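Local coordinates for early 35 kDa protein (Autographa californica nucleopolyhedrovirus, PDB 1P35), which blocks apoptosis of infected insect host cells by inhibiting caspase proteases and also suppresses the host's antiviral RNA interference response, at residues 7-16 / 27-38; 211-219 / 281-289. All coordinates share one frame; numbering follows the deposited sequence.

Contact 1 (7-16 / 27-38); sequences EIDVSQTIIR and LVYINKIMNTQL. With PO4 (phosphate ion), chain D; EDO (1,2-ethanediol), chain G.
A water between Thr13 and the strand opposite is gripped by three side chains of an antiparallel beta hairpin: it lies 2.6 Å from Thr13 OG1 and 2.7 Å from Tyr29 OH, and it accepts a hydrogen bond from Asn31 ND2. Asn31 OD1 is taken by Tyr100, so both ends of this amide are held and its rotation is fixed. Thr13 serves twice: chi1 of -61° sets OG1 beside the backbone N, where it reaches the water, and leaves CG2 anti to that N, with Thr13 CG2 3.5 Å from Tyr29 OH. Ile15 follows with CG1 and CD1 against the CD2–CE2 side of the same ring, a beta-branched residue suited to a strand and to apolar cover.

Backbone bonds pair Arg16 with Val28, Ile14 with Ile30 and Ser11 with Lys32; the register slips by one between Ser11 and Ile14, a beta bulge. There Gln12 carries its amide obliquely across the Lys32 chain, Gln12 NE2 3.5 Å from Lys32 CD, and gives an in-plane hydrogen bond to Ser11 OG. At the far end Arg16 bends at chi3, salt-bridges Glu26, and directs NH1 and NH2 to a phosphate, probably from the crystallisation liquor, that Lys58 of the same chain and Arg79 of the second subunit also bind. Beyond the paired strands, the side-chain carbonyl of Asn35 accepts from the backbone: Asp9 N meets a lone pair of Asn35 OD1 at 3.1 Å, nearly straight at 176°.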
loop_
_atom_site.group_PDB
_atom_site.type_symbol
_atom_site.label_atom_id
_atom_site.label_comp_id
_atom_site.label_asym_id
_atom_site.label_seq_id
_atom_site.Cartn_x
_atom_site.Cartn_y
_atom_site.Cartn_z
ATOM N N GLU A 7 -26.456 -14.440 -11.030
ATOM C CA GLU A 7 -26.779 -13.574 -9.898
ATOM C C GLU A 7 -25.518 -12.743 -9.571
ATOM O O GLU A 7 -25.490 -11.531 -9.744
ATOM C CB GLU A 7 -27.171 -14.438 -8.682
ATOM C CG GLU A 7 -26.086 -15.466 -8.300
ATOM C CD GLU A 7 -26.454 -16.386 -7.149
ATOM O OE1 GLU A 7 -26.760 -15.867 -6.053
ATOM O OE2 GLU A 7 -26.420 -17.625 -7.348
ATOM N N ILE A 8 -24.483 -13.459 -9.131
ATOM C CA ILE A 8 -23.181 -12.949 -8.731
ATOM C C ILE A 8 -22.919 -11.464 -8.862
ATOM O O ILE A 8 -22.988 -10.925 -9.950
ATOM C CB ILE A 8 -22.046 -13.677 -9.476
ATOM C CG1 ILE A 8 -22.145 -15.180 -9.236
ATOM C CG2 ILE A 8 -20.696 -13.166 -8.960
ATOM C CD1 ILE A 8 -21.986 -15.541 -7.783
ATOM N N ASP A 9 -22.562 -10.838 -7.739
ATOM C CA ASP A 9 -22.261 -9.424 -7.677
ATOM C C ASP A 9 -20.744 -9.213 -7.573
ATOM O O ASP A 9 -20.090 -9.742 -6.689
ATOM C CB ASP A 9 -22.969 -8.802 -6.471
ATOM C CG ASP A 9 -23.447 -7.396 -6.749
ATOM O OD1 ASP A 9 -22.599 -6.474 -6.820
ATOM O OD2 ASP A 9 -24.677 -7.222 -6.932
ATOM N N VAL A 10 -20.208 -8.433 -8.497
ATOM C CA VAL A 10 -18.801 -8.123 -8.598
ATOM C C VAL A 10 -18.571 -6.639 -8.696
ATOM O O VAL A 10 -19.482 -5.908 -9.018
ATOM C CB VAL A 10 -18.171 -8.785 -9.906
ATOM C CG1 VAL A 10 -18.900 -8.313 -11.184
ATOM C CG2 VAL A 10 -16.713 -8.411 -10.028
ATOM N N SER A 11 -17.334 -6.215 -8.410
ATOM C CA SER A 11 -16.896 -4.817 -8.565
ATOM C C SER A 11 -15.379 -4.737 -8.570
ATOM O O SER A 11 -14.684 -5.750 -8.438
ATOM C CB SER A 11 -17.439 -3.890 -7.450
ATOM O OG SER A 11 -16.849 -4.118 -6.176
ATOM N N GLN A 12 -14.862 -3.536 -8.775
ATOM C CA GLN A 12 -13.431 -3.315 -8.717
ATOM C C GLN A 12 -12.546 -4.293 -9.521
ATOM O O GLN A 12 -11.625 -4.927 -8.968
ATOM C CB GLN A 12 -12.977 -3.339 -7.250
ATOM C CG GLN A 12 -13.732 -2.409 -6.293
ATOM C CD GLN A 12 -13.432 -2.764 -4.833
ATOM O OE1 GLN A 12 -12.363 -2.433 -4.287
ATOM N NE2 GLN A 12 -14.359 -3.502 -4.216
ATOM N N THR A 13 -12.791 -4.365 -10.826
ATOM C CA THR A 13 -12.021 -5.207 -11.706
ATOM C C THR A 13 -10.789 -4.414 -12.175
ATOM O O THR A 13 -10.886 -3.258 -12.591
ATOM C CB THR A 13 -12.906 -5.686 -12.909
ATOM O OG1 THR A 13 -14.016 -6.451 -12.400
ATOM C CG2 THR A 13 -12.124 -6.573 -13.850
ATOM N N ILE A 14 -9.629 -5.049 -12.068
ATOM C CA ILE A 14 -8.355 -4.462 -12.469
ATOM C C ILE A 14 -7.697 -5.410 -13.464
ATOM O O ILE A 14 -7.562 -6.598 -13.195
ATOM C CB ILE A 14 -7.462 -4.281 -11.236
ATOM C CG1 ILE A 14 -8.243 -3.465 -10.185
ATOM C CG2 ILE A 14 -6.211 -3.516 -11.593
ATOM C CD1 ILE A 14 -7.475 -3.209 -8.905
ATOM N N ILE A 15 -7.228 -4.856 -14.582
ATOM C CA ILE A 15 -6.677 -5.623 -15.658
ATOM C C ILE A 15 -5.399 -5.047 -16.163
ATOM O O ILE A 15 -5.252 -3.831 -16.223
ATOM C CB ILE A 15 -7.648 -5.608 -16.858
ATOM C CG1 ILE A 15 -8.971 -6.263 -16.475
ATOM C CG2 ILE A 15 -6.978 -6.200 -18.114
ATOM C CD1 ILE A 15 -10.062 -6.052 -17.589
ATOM N N ARG A 16 -4.478 -5.938 -16.540
ATOM C CA ARG A 16 -3.224 -5.513 -17.146
ATOM C C ARG A 16 -2.913 -6.574 -18.187
ATOM O O ARG A 16 -3.075 -7.782 -17.942
ATOM C CB ARG A 16 -2.070 -5.444 -16.142
ATOM C CG ARG A 16 -0.911 -4.653 -16.705
ATOM C CD ARG A 16 0.398 -4.731 -15.865
ATOM N NE ARG A 16 0.918 -6.088 -15.900
ATOM C CZ ARG A 16 1.990 -6.522 -15.250
ATOM N NH1 ARG A 16 2.694 -5.696 -14.481
ATOM N NH2 ARG A 16 2.362 -7.792 -15.397
ATOM N N LEU A 27 -1.849 -11.590 -19.355
ATOM C CA LEU A 27 -3.059 -11.016 -18.872
ATOM C C LEU A 27 -3.120 -11.229 -17.361
ATOM O O LEU A 27 -2.991 -12.358 -16.901
ATOM C CB LEU A 27 -4.291 -11.677 -19.506
ATOM C CG LEU A 27 -5.567 -11.147 -18.835
ATOM C CD1 LEU A 27 -5.741 -9.666 -19.236
ATOM C CD2 LEU A 27 -6.812 -11.922 -19.281
ATOM N N VAL A 28 -3.312 -10.128 -16.624
ATOM C CA VAL A 28 -3.463 -10.111 -15.189
ATOM C C VAL A 28 -4.895 -9.599 -15.066
ATOM O O VAL A 28 -5.306 -8.581 -15.697
ATOM C CB VAL A 28 -2.444 -9.183 -14.479
ATOM C CG1 VAL A 28 -2.849 -9.033 -13.002
ATOM C CG2 VAL A 28 -1.076 -9.828 -14.462
ATOM N N TYR A 29 -5.683 -10.332 -14.292
ATOM C CA TYR A 29 -7.086 -10.013 -14.205
ATOM C C TYR A 29 -7.420 -10.235 -12.733
ATOM O O TYR A 29 -7.216 -11.344 -12.207
ATOM C CB TYR A 29 -7.892 -10.976 -15.134
ATOM C CG TYR A 29 -9.372 -10.587 -15.294
ATOM C CD1 TYR A 29 -10.250 -10.803 -14.257
ATOM C CD2 TYR A 29 -9.860 -9.940 -16.454
ATOM C CE1 TYR A 29 -11.567 -10.405 -14.312
ATOM C CE2 TYR A 29 -11.228 -9.512 -16.537
ATOM C CZ TYR A 29 -12.072 -9.768 -15.421
ATOM O OH TYR A 29 -13.416 -9.416 -15.360
ATOM N N ILE A 30 -7.928 -9.171 -12.099
ATOM C CA ILE A 30 -8.260 -9.147 -10.678
ATOM C C ILE A 30 -9.657 -8.546 -10.492
ATOM O O ILE A 30 -10.027 -7.516 -11.145
ATOM C CB ILE A 30 -7.283 -8.184 -9.892
ATOM C CG1 ILE A 30 -5.871 -8.702 -9.907
ATOM C CG2 ILE A 30 -7.698 -8.009 -8.436
ATOM C CD1 ILE A 30 -4.887 -7.551 -10.333
ATOM N N ASN A 31 -10.451 -9.180 -9.630
ATOM C CA ASN A 31 -11.767 -8.586 -9.331
ATOM C C ASN A 31 -12.184 -8.918 -7.912
ATOM O O ASN A 31 -11.458 -9.611 -7.198
ATOM C CB ASN A 31 -12.869 -9.014 -10.334
ATOM C CG ASN A 31 -13.240 -10.498 -10.262
ATOM O OD1 ASN A 31 -12.825 -11.242 -9.359
ATOM N ND2 ASN A 31 -14.016 -10.940 -11.253
ATOM N N LYS A 32 -13.333 -8.404 -7.494
ATOM C CA LYS A 32 -13.821 -8.685 -6.153
ATOM C C LYS A 32 -15.263 -9.112 -6.108
ATOM O O LYS A 32 -16.175 -8.312 -6.363
ATOM C CB LYS A 32 -13.579 -7.481 -5.247
ATOM C CG LYS A 32 -13.880 -7.724 -3.773
ATOM C CD LYS A 32 -13.411 -6.556 -2.908
ATOM C CE LYS A 32 -11.914 -6.315 -3.117
ATOM N NZ LYS A 32 -11.368 -5.249 -2.260
ATOM N N ILE A 33 -15.482 -10.375 -5.770
ATOM C CA ILE A 33 -16.851 -10.941 -5.701
ATOM C C ILE A 33 -17.493 -10.865 -4.312
ATOM O O ILE A 33 -16.891 -11.219 -3.313
ATOM C CB ILE A 33 -16.840 -12.414 -6.230
ATOM C CG1 ILE A 33 -16.462 -12.377 -7.716
ATOM C CG2 ILE A 33 -18.225 -13.105 -6.015
ATOM C CD1 ILE A 33 -16.283 -13.718 -8.392
ATOM N N MET A 34 -18.734 -10.401 -4.280
ATOM C CA MET A 34 -19.502 -10.185 -3.050
ATOM C C MET A 34 -20.362 -11.282 -2.399
ATOM O O MET A 34 -20.754 -11.122 -1.240
ATOM C CB MET A 34 -20.400 -8.969 -3.251
ATOM C CG MET A 34 -19.705 -7.634 -3.094
ATOM S SD MET A 34 -19.088 -7.427 -1.415
ATOM C CE MET A 34 -20.636 -7.760 -0.368
ATOM N N ASN A 35 -20.671 -12.372 -3.096
ATOM C CA ASN A 35 -21.526 -13.426 -2.503
ATOM C C ASN A 35 -20.928 -14.314 -1.395
ATOM O O ASN A 35 -19.750 -14.677 -1.435
ATOM C CB ASN A 35 -22.052 -14.318 -3.618
ATOM C CG ASN A 35 -22.780 -13.529 -4.668
ATOM O OD1 ASN A 35 -22.239 -12.558 -5.218
ATOM N ND2 ASN A 35 -24.011 -13.924 -4.957
ATOM N N THR A 36 -21.755 -14.662 -0.405
ATOM C CA THR A 36 -21.318 -15.521 0.716
ATOM C C THR A 36 -21.976 -16.894 0.680
ATOM O O THR A 36 -21.394 -17.875 1.148
ATOM C CB THR A 36 -21.641 -14.937 2.131
ATOM O OG1 THR A 36 -23.041 -14.643 2.228
ATOM C CG2 THR A 36 -20.799 -13.712 2.430
ATOM N N GLN A 37 -23.195 -16.951 0.151
ATOM C CA GLN A 37 -23.933 -18.206 0.056
ATOM C C GLN A 37 -23.121 -19.232 -0.750
ATOM O O GLN A 37 -22.418 -20.064 -0.178
ATOM C CB GLN A 37 -25.307 -17.967 -0.607
ATOM C CG GLN A 37 -25.278 -17.410 -2.057
ATOM C CD GLN A 37 -24.917 -15.928 -2.157
ATOM O OE1 GLN A 37 -24.304 -15.360 -1.246
ATOM N NE2 GLN A 37 -25.280 -15.299 -3.288
ATOM N N LEU A 38 -23.221 -19.131 -2.076
ATOM C CA LEU A 38 -22.538 -19.978 -3.053
ATOM C C LEU A 38 -21.996 -21.320 -2.583
ATOM O O LEU A 38 -21.022 -21.397 -1.830
ATOM C CB LEU A 38 -21.410 -19.189 -3.721
ATOM C CG LEU A 38 -21.820 -17.896 -4.424
ATOM C CD1 LEU A 38 -20.572 -17.218 -4.978
ATOM C CD2 LEU A 38 -22.835 -18.198 -5.514
HETATM P P PO4 D . 6.067 -7.579 -13.643
HETATM O O1 PO4 D . 5.460 -8.518 -14.678
HETATM O O2 PO4 D . 7.135 -8.336 -12.878
HETATM O O3 PO4 D . 6.690 -6.366 -14.320
HETATM O O4 PO4 D . 4.963 -7.108 -12.737
HETATM C C1 EDO G . 1.731 -1.472 -13.181
HETATM O O1 EDO G . 2.909 -0.825 -12.626
HETATM C C2 EDO G . 1.868 -1.703 -14.655
HETATM O O2 EDO G . 2.866 -2.667 -14.861
HETATM O O HOH W 1 -14.842 -8.845 -13.123
#

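Contact 2 (211-219 / 281-289); sequences EFVQSLILP and LHNVTSALN. With EDO (1,2-ethanediol), chain F.
Where helix 206-215 ends, the chain runs on beside strand 284-286 and joins it by a single antiparallel bridge, the hydrogen-bonded pair Ile217–Thr285. Ile217 N gives a 2.7 Å bond to Thr285 O, and Thr285 N returns one to Ile217 O at 3.1 Å. The two side chains are close as well: Thr285 OG1 comes to 3.1 Å from Ile217 CB, a snug fit of hydroxyl against a branched carbon.

Next to the bridge two serines meet. Ser215 OG and Ser286 OG are 2.9 Å apart, and each has work inside its own segment. Ser215 OG, placed between the backbone N and the carbonyl carbon (chi1 78°), turns back to give a hydrogen bond to Phe212 O in the last turn of the helix. Ser286 OG accepts from Leu288 N, forming an ST turn; this fold of the chain brings Leu288 over the helix, where Leu288 CD1 lies 3.3 Å from Glu211 O. An ethanediol, probably from the crystallisation liquor, links Ser215 O to Ala287 N.

Toward Leu281 the packing is apolar. Leu281 divides its branches, CD1 meeting Phe212 CE1 at 3.6 Å and CD2 meeting Leu216 CD1, its chain crossing both side chains at about a right angle. Val284 likewise touches Leu216 with CG2 and Leu218 with CG1. Asn283 and Val284 form a G1 bulge opposite Tyr193, and Pro219 CG rests 3.3 Å from Asn283 O.

Serine suits the helix end because its short hydroxyl can serve backbone and neighbour alike; the paired hydroxyls thus couple the helix end to the ST turn, while leucine and valine branches fill the apolar side.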
loop_
_atom_site.group_PDB
_atom_site.type_symbol
_atom_site.label_atom_id
_atom_site.label_comp_id
_atom_site.label_asym_id
_atom_site.label_seq_id
_atom_site.Cartn_x
_atom_site.Cartn_y
_atom_site.Cartn_z
ATOM N N GLU A 211 -16.689 5.545 -29.734
ATOM C CA GLU A 211 -17.935 4.809 -29.572
ATOM C C GLU A 211 -18.147 4.344 -28.110
ATOM O O GLU A 211 -19.241 4.381 -27.592
ATOM C CB GLU A 211 -17.929 3.566 -30.474
ATOM C CG GLU A 211 -19.128 2.631 -30.186
ATOM C CD GLU A 211 -19.106 1.332 -30.982
ATOM O OE1 GLU A 211 -18.048 0.650 -31.049
ATOM O OE2 GLU A 211 -20.167 0.977 -31.517
ATOM N N PHE A 212 -17.084 3.851 -27.468
ATOM C CA PHE A 212 -17.243 3.342 -26.104
ATOM C C PHE A 212 -17.558 4.526 -25.132
ATOM O O PHE A 212 -18.509 4.462 -24.338
ATOM C CB PHE A 212 -15.948 2.565 -25.682
ATOM C CG PHE A 212 -16.201 1.444 -24.727
ATOM C CD1 PHE A 212 -16.571 1.704 -23.401
ATOM C CD2 PHE A 212 -16.131 0.127 -25.153
ATOM C CE1 PHE A 212 -16.875 0.649 -22.509
ATOM C CE2 PHE A 212 -16.431 -0.931 -24.269
ATOM C CZ PHE A 212 -16.804 -0.672 -22.952
ATOM N N VAL A 213 -16.777 5.611 -25.232
ATOM C CA VAL A 213 -16.959 6.766 -24.351
ATOM C C VAL A 213 -18.308 7.504 -24.523
ATOM O O VAL A 213 -18.922 7.900 -23.522
ATOM C CB VAL A 213 -15.780 7.744 -24.485
ATOM C CG1 VAL A 213 -16.006 9.036 -23.657
ATOM C CG2 VAL A 213 -14.482 7.043 -23.988
ATOM N N GLN A 214 -18.773 7.649 -25.771
ATOM C CA GLN A 214 -20.057 8.321 -26.063
ATOM C C GLN A 214 -21.222 7.567 -25.403
ATOM O O GLN A 214 -22.230 8.187 -25.022
ATOM C CB GLN A 214 -20.314 8.376 -27.590
ATOM C CG GLN A 214 -19.369 9.255 -28.307
ATOM C CD GLN A 214 -19.469 9.136 -29.836
ATOM O OE1 GLN A 214 -20.156 8.268 -30.391
ATOM N NE2 GLN A 214 -18.741 9.993 -30.506
ATOM N N SER A 215 -21.087 6.241 -25.296
ATOM C CA SER A 215 -22.133 5.387 -24.701
ATOM C C SER A 215 -22.185 5.444 -23.159
ATOM O O SER A 215 -23.171 5.021 -22.529
ATOM C CB SER A 215 -21.916 3.923 -25.103
ATOM O OG SER A 215 -20.875 3.316 -24.320
ATOM N N LEU A 216 -21.142 5.991 -22.549
ATOM C CA LEU A 216 -21.059 6.005 -21.069
ATOM C C LEU A 216 -21.941 7.005 -20.378
ATOM O O LEU A 216 -22.033 8.119 -20.825
ATOM C CB LEU A 216 -19.634 6.289 -20.583
ATOM C CG LEU A 216 -18.532 5.406 -21.097
ATOM C CD1 LEU A 216 -17.251 5.906 -20.529
ATOM C CD2 LEU A 216 -18.823 3.982 -20.715
ATOM N N ILE A 217 -22.546 6.586 -19.266
ATOM C CA ILE A 217 -23.382 7.445 -18.459
ATOM C C ILE A 217 -22.579 7.642 -17.149
ATOM O O ILE A 217 -22.290 6.655 -16.472
ATOM C CB ILE A 217 -24.687 6.739 -18.080
ATOM C CG1 ILE A 217 -25.515 6.388 -19.318
ATOM C CG2 ILE A 217 -25.448 7.650 -17.097
ATOM C CD1 ILE A 217 -26.145 7.620 -20.024
ATOM N N LEU A 218 -22.204 8.869 -16.782
ATOM C CA LEU A 218 -21.451 9.083 -15.529
ATOM C C LEU A 218 -22.268 9.227 -14.231
ATOM O O LEU A 218 -23.476 9.477 -14.265
ATOM C CB LEU A 218 -20.593 10.343 -15.618
ATOM C CG LEU A 218 -19.601 10.524 -16.741
ATOM C CD1 LEU A 218 -18.627 11.685 -16.433
ATOM C CD2 LEU A 218 -18.872 9.254 -16.900
ATOM N N PRO A 219 -21.599 9.092 -13.059
ATOM C CA PRO A 219 -22.225 9.233 -11.732
ATOM C C PRO A 219 -22.581 10.712 -11.579
ATOM O O PRO A 219 -21.856 11.564 -12.121
ATOM C CB PRO A 219 -21.068 8.891 -10.763
ATOM C CG PRO A 219 -20.221 7.989 -11.578
ATOM C CD PRO A 219 -20.177 8.756 -12.880
ATOM N N LEU A 281 -13.239 2.923 -16.312
ATOM C CA LEU A 281 -14.662 2.899 -16.461
ATOM C C LEU A 281 -15.176 2.605 -15.038
ATOM O O LEU A 281 -15.700 1.520 -14.740
ATOM C CB LEU A 281 -15.048 1.784 -17.438
ATOM C CG LEU A 281 -14.482 1.932 -18.859
ATOM C CD1 LEU A 281 -14.705 0.593 -19.581
ATOM C CD2 LEU A 281 -15.165 3.124 -19.623
ATOM N N HIS A 282 -15.064 3.617 -14.187
ATOM C CA HIS A 282 -15.403 3.511 -12.776
ATOM C C HIS A 282 -16.773 3.955 -12.391
ATOM O O HIS A 282 -17.040 5.152 -12.332
ATOM C CB HIS A 282 -14.372 4.284 -11.955
ATOM C CG HIS A 282 -14.672 4.332 -10.484
ATOM N ND1 HIS A 282 -14.860 3.196 -9.725
ATOM C CD2 HIS A 282 -14.679 5.372 -9.614
ATOM C CE1 HIS A 282 -14.974 3.535 -8.450
ATOM N NE2 HIS A 282 -14.869 4.851 -8.355
ATOM N N ASN A 283 -17.618 2.973 -12.069
ATOM C CA ASN A 283 -18.981 3.269 -11.711
ATOM C C ASN A 283 -19.778 3.980 -12.831
ATOM O O ASN A 283 -20.558 4.892 -12.584
ATOM C CB ASN A 283 -19.009 4.104 -10.433
ATOM C CG ASN A 283 -18.741 3.269 -9.152
ATOM O OD1 ASN A 283 -18.573 3.837 -8.049
ATOM N ND2 ASN A 283 -18.732 1.946 -9.280
ATOM N N VAL A 284 -19.591 3.562 -14.066
ATOM C CA VAL A 284 -20.322 4.213 -15.141
ATOM C C VAL A 284 -21.251 3.163 -15.661
ATOM O O VAL A 284 -21.003 1.973 -15.434
ATOM C CB VAL A 284 -19.385 4.686 -16.265
ATOM C CG1 VAL A 284 -18.410 5.676 -15.706
ATOM C CG2 VAL A 284 -18.600 3.460 -16.871
ATOM N N THR A 285 -22.337 3.584 -16.312
ATOM C CA THR A 285 -23.276 2.617 -16.880
ATOM C C THR A 285 -23.360 2.842 -18.405
ATOM O O THR A 285 -23.098 3.940 -18.899
ATOM C CB THR A 285 -24.673 2.777 -16.292
ATOM O OG1 THR A 285 -25.162 4.060 -16.672
ATOM C CG2 THR A 285 -24.647 2.652 -14.739
ATOM N N SER A 286 -23.736 1.808 -19.135
ATOM C CA SER A 286 -23.827 1.896 -20.591
ATOM C C SER A 286 -24.648 0.772 -21.134
ATOM O O SER A 286 -24.827 -0.236 -20.478
ATOM C CB SER A 286 -22.440 1.794 -21.218
ATOM O OG SER A 286 -22.496 1.719 -22.600
ATOM N N ALA A 287 -25.141 0.976 -22.350
ATOM C CA ALA A 287 -25.938 0.019 -23.084
ATOM C C ALA A 287 -24.983 -0.833 -23.942
ATOM O O ALA A 287 -25.352 -1.887 -24.386
ATOM C CB ALA A 287 -26.945 0.759 -23.988
ATOM N N LEU A 288 -23.782 -0.323 -24.215
ATOM C CA LEU A 288 -22.776 -1.080 -24.970
ATOM C C LEU A 288 -22.166 -2.091 -23.976
ATOM O O LEU A 288 -21.654 -1.696 -22.932
ATOM C CB LEU A 288 -21.603 -0.169 -25.454
ATOM C CG LEU A 288 -21.560 0.466 -26.848
ATOM C CD1 LEU A 288 -20.299 1.322 -27.000
ATOM C CD2 LEU A 288 -21.560 -0.638 -27.922
ATOM N N ASN A 289 -22.211 -3.367 -24.312
ATOM C CA ASN A 289 -21.631 -4.419 -23.480
ATOM C C ASN A 289 -20.655 -5.145 -24.368
ATOM O O ASN A 289 -21.006 -6.144 -24.987
ATOM C CB ASN A 289 -22.698 -5.418 -23.023
ATOM C CG ASN A 289 -22.085 -6.560 -22.238
ATOM O OD1 ASN A 289 -21.171 -6.347 -21.446
ATOM N ND2 ASN A 289 -22.589 -7.759 -22.434
HETATM C C1 EDO F . -27.487 4.136 -22.629
HETATM O O1 EDO F . -28.272 5.281 -22.206
HETATM C C2 EDO F . -26.251 4.630 -23.331
HETATM O O2 EDO F . -25.275 3.602 -23.353
#

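In the fold
Near the N terminus contact 1 closes a short loop, since strand 10-21 turns straight back into strand 24-33 as a hairpin. The chain then passes through much of the fold before contact 2, which closes a longer loop, with 61 residues without helix between 211-219 and 281-289. The two are in series, neither nested nor crossed. The centres of contact 1 and contact 2 lie about 19 Å apart, and the nearest atoms of contact 1 and contact 2 about 6 Å apart, without touching. Strand 191-199 pairs with both: parallel to strand 10-21, antiparallel to strands 276-282 and 284-286. Asp194 is shared, binding Gln12 N of contact 1 and His282 of contact 2.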